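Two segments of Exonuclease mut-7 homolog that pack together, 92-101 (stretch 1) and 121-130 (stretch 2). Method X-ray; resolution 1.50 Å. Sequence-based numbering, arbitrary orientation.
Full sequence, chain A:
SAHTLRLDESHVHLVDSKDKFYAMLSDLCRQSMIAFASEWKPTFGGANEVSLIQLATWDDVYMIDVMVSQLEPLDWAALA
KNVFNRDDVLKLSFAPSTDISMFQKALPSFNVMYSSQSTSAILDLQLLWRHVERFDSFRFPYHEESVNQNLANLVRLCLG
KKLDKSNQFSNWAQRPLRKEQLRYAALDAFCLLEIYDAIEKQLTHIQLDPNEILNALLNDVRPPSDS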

# COMPACT_ATOMS: atom_id res chain seq x y z
N LEU A 92 -5.85 -17.58 9.61
CA LEU A 92 -5.51 -18.85 10.24
C LEU A 92 -4.24 -18.68 11.06
O LEU A 92 -3.33 -17.97 10.65
N SER A 93 -4.20 -19.36 12.20
CA SER A 93 -3.09 -19.24 13.14
C SER A 93 -3.03 -20.51 13.97
O SER A 93 -3.93 -21.35 13.91
N PHE A 94 -1.95 -20.66 14.73
CA PHE A 94 -1.85 -21.72 15.73
C PHE A 94 -1.50 -21.07 17.06
O PHE A 94 -0.47 -20.40 17.17
N ALA A 95 -2.38 -21.22 18.05
CA ALA A 95 -2.24 -20.57 19.34
C ALA A 95 -1.91 -19.07 19.23
O ALA A 95 -0.90 -18.61 19.75
N PRO A 96 -2.78 -18.30 18.56
CA PRO A 96 -2.45 -16.90 18.24
C PRO A 96 -2.26 -15.99 19.45
O PRO A 96 -1.56 -14.97 19.33
N SER A 97 -2.88 -16.31 20.59
CA SER A 97 -2.81 -15.42 21.75
C SER A 97 -1.37 -15.13 22.16
O SER A 97 -1.07 -14.03 22.64
N THR A 98 -0.47 -16.09 21.98
CA THR A 98 0.92 -15.89 22.36
C THR A 98 1.54 -14.74 21.57
O THR A 98 2.03 -13.76 22.15
N ASP A 99 1.53 -14.85 20.23
CA ASP A 99 2.13 -13.80 19.41
C ASP A 99 1.41 -12.47 19.59
O ASP A 99 2.06 -11.42 19.69
N ILE A 100 0.08 -12.50 19.63
CA ILE A 100 -0.69 -11.26 19.62
C ILE A 100 -0.48 -10.48 20.91
O ILE A 100 -0.31 -9.25 20.88
N SER A 101 -0.51 -11.16 22.05
CA SER A 101 -0.23 -10.46 23.31
C SER A 101 1.18 -9.89 23.31
O SER A 101 1.41 -8.76 23.77
N ALA A 121 -12.24 -12.58 13.25
CA ALA A 121 -12.17 -13.71 12.32
C ALA A 121 -10.78 -14.36 12.31
O ALA A 121 -10.34 -14.87 11.28
N ILE A 122 -10.09 -14.35 13.45
CA ILE A 122 -8.84 -15.08 13.61
C ILE A 122 -9.17 -16.46 14.19
O ILE A 122 -9.66 -16.56 15.32
N LEU A 123 -8.86 -17.51 13.44
CA LEU A 123 -9.12 -18.87 13.86
C LEU A 123 -7.85 -19.51 14.40
O LEU A 123 -6.85 -19.63 13.68
N ASP A 124 -7.90 -19.95 15.65
CA ASP A 124 -6.86 -20.79 16.24
C ASP A 124 -7.07 -22.23 15.79
O ASP A 124 -8.08 -22.85 16.13
N LEU A 125 -6.12 -22.77 15.01
CA LEU A 125 -6.31 -24.14 14.52
C LEU A 125 -6.23 -25.16 15.64
O LEU A 125 -6.76 -26.27 15.48
N GLN A 126 -5.59 -24.82 16.77
CA GLN A 126 -5.61 -25.73 17.91
C GLN A 126 -7.02 -25.89 18.47
O GLN A 126 -7.38 -26.96 18.96
N LEU A 127 -7.84 -24.83 18.40
CA LEU A 127 -9.23 -24.93 18.84
C LEU A 127 -10.05 -25.77 17.87
O LEU A 127 -10.92 -26.55 18.30
N LEU A 128 -9.82 -25.62 16.57
CA LEU A 128 -10.49 -26.46 15.59
C LEU A 128 -10.10 -27.92 15.77
O LEU A 128 -10.95 -28.81 15.70
N TRP A 129 -8.81 -28.18 16.02
CA TRP A 129 -8.34 -29.52 16.32
C TRP A 129 -9.11 -30.13 17.49
O TRP A 129 -9.65 -31.24 17.38
N ARG A 130 -9.19 -29.40 18.60
CA ARG A 130 -9.89 -29.92 19.78
C ARG A 130 -11.37 -30.12 19.51
O ARG A 130 -11.98 -31.04 20.06

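The two stretches meet as short parallel strands, with Leu92 paired to Leu123 and Ser93 to Asp124, and each stretch then leads into a helix. Together they bury 542 Å² of surface.

The two bridges sort the side chains onto two faces of the sheet. Leu92 and Leu123 share one face. Leu92 is m at chi1 and t at chi2, Leu123 is t and p, and these rotamers bring Leu92 CD2 to 4.0 Å from Leu123 CD2. The same methyl of Leu92 lies 4.4 Å from CD2 of Leu125, whose mt side chain points toward stretch 1, so that three leucines form a continuous apolar patch.

Ser93 and Asp124 occupy the other face, and both side chains bond to main-chain atoms. With chi1 at 64° (p), Ser93 OG donates to Leu123 O at 3.0 Å. Leu123 O also receives a weak bond from Ser93 N at 3.0 Å, so the hydroxyl reinforces a poorly angled strand contact. The next link is nearly straight: Leu125 N donates to Ser93 O at 2.8 Å.

Asp124 precedes the second helix as its N-cap. The t rotamer and chi2 of 0° place Asp124 OD1 where it accepts from Gln126 N at 2.9 Å, capping the helix, and from Ala95 N at 2.8 Å across the interface. One carboxylate oxygen thus ties the start of one helix to the turn leading into the other. Pro96, which has no amide hydrogen to offer, packs closely instead, its CD 3.3 Å from Asp124 CG.

Phe94 starts out pointing away from stretch 2, but its t rotamer (chi1 -166°, chi2 -82°) carries the ring back alongside the second helix. Gln126 CB lies over one ring face, 4.2 Å from the centroid of the Phe94 ring in a CH-pi contact. The extended Gln126 chain (t, t) continues past the ring, with OE1 4.0 Å from Ala95 CB. Trp129, t at chi1, reaches Phe94 one helical turn beyond Leu125, and the rings meet edge to edge, Phe94 CE2 to Trp129 CE3 at 4.2 Å.

Ile122 extends the contact to the first helix. An mt conformation directs Ile122 CD1 to within 4.1 Å of Ile100 CD1, also on an mt side chain, while Ile122 CG2 approaches Pro96 CB at 4.2 Å and Ser93 OG at 3.7 Å. Ser97 and Ser101 stay outside the interface; Ser101 OG donates to Ser97 O at 2.8 Å within its own helix.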

# COMPACT_ATOMS: atom_id res chain seq x y z
CB LEU A 92 -5.29 -19.93 9.19
CG LEU A 92 -6.44 -20.22 8.24
CD1 LEU A 92 -6.00 -21.20 7.18
CD2 LEU A 92 -7.63 -20.76 9.01
CB SER A 93 -3.30 -18.01 14.03
OG SER A 93 -4.48 -18.21 14.81
CB PHE A 94 -0.81 -22.78 15.33
CG PHE A 94 -0.90 -24.06 16.13
CD1 PHE A 94 -0.30 -24.15 17.39
CD2 PHE A 94 -1.57 -25.16 15.63
CE1 PHE A 94 -0.38 -25.33 18.12
CE2 PHE A 94 -1.66 -26.34 16.37
CZ PHE A 94 -1.07 -26.42 17.61
CB ALA A 95 -1.18 -21.28 20.18
CB PRO A 96 -3.65 -16.45 17.40
CG PRO A 96 -4.78 -17.32 17.87
CD PRO A 96 -4.13 -18.65 18.12
CB SER A 97 -3.56 -16.02 22.94
OG SER A 97 -4.96 -15.94 22.74
CB THR A 98 1.70 -17.18 22.16
OG1 THR A 98 0.98 -18.28 22.74
CG2 THR A 98 3.06 -17.07 22.82
CB ASP A 99 2.11 -14.17 17.93
CG ASP A 99 3.17 -15.20 17.55
OD1 ASP A 99 4.12 -15.42 18.34
OD2 ASP A 99 3.06 -15.77 16.44
CB ILE A 100 -2.18 -11.54 19.36
CG1 ILE A 100 -2.37 -12.03 17.92
CG2 ILE A 100 -3.00 -10.28 19.58
CD1 ILE A 100 -3.78 -12.54 17.61
CB SER A 101 -0.43 -11.41 24.49
OG SER A 101 -1.70 -12.01 24.41
CB ALA A 121 -12.57 -13.28 10.91
CB ILE A 122 -7.85 -14.33 14.51
CG1 ILE A 122 -7.45 -12.98 13.89
CG2 ILE A 122 -6.59 -15.17 14.76
CD1 ILE A 122 -6.86 -12.01 14.90
CB LEU A 123 -9.66 -19.71 12.71
CG LEU A 123 -9.87 -21.18 13.10
CD1 LEU A 123 -11.01 -21.31 14.11
CD2 LEU A 123 -10.14 -22.02 11.87
CB ASP A 124 -6.93 -20.68 17.76
CG ASP A 124 -5.85 -21.48 18.46
OD1 ASP A 124 -5.03 -22.14 17.78
OD2 ASP A 124 -5.82 -21.43 19.71
CB LEU A 125 -5.30 -24.48 13.43
CG LEU A 125 -5.60 -23.80 12.09
CD1 LEU A 125 -4.44 -24.00 11.14
CD2 LEU A 125 -6.88 -24.35 11.47
CB GLN A 126 -4.65 -25.25 18.99
CG GLN A 126 -4.34 -26.31 20.05
CD GLN A 126 -3.18 -25.92 20.93
OE1 GLN A 126 -2.97 -24.74 21.22
NE2 GLN A 126 -2.41 -26.91 21.37
CB LEU A 127 -9.84 -23.53 18.96
CG LEU A 127 -9.35 -22.64 20.10
CD1 LEU A 127 -10.01 -21.27 20.02
CD2 LEU A 127 -9.61 -23.30 21.44
CB LEU A 128 -10.16 -25.97 14.18
CG LEU A 128 -10.71 -26.77 12.99
CD1 LEU A 128 -12.24 -26.69 12.91
CD2 LEU A 128 -10.07 -26.30 11.69
CB TRP A 129 -6.84 -29.45 16.64
CG TRP A 129 -6.12 -30.75 16.74
CD1 TRP A 129 -6.66 -32.01 16.73
CD2 TRP A 129 -4.71 -30.91 16.85
NE1 TRP A 129 -5.65 -32.95 16.84
CE2 TRP A 129 -4.45 -32.30 16.92
CE3 TRP A 129 -3.64 -30.02 16.91
CZ2 TRP A 129 -3.15 -32.80 17.03
CZ3 TRP A 129 -2.35 -30.52 17.03
CH2 TRP A 129 -2.13 -31.90 17.09
CB ARG A 130 -9.67 -28.97 20.96
CG ARG A 130 -8.28 -29.07 21.58
CD ARG A 130 -7.93 -27.87 22.43
NE ARG A 130 -9.11 -27.22 22.99
CZ ARG A 130 -9.12 -26.00 23.53
NH1 ARG A 130 -8.00 -25.30 23.59
NH2 ARG A 130 -10.25 -25.50 24.02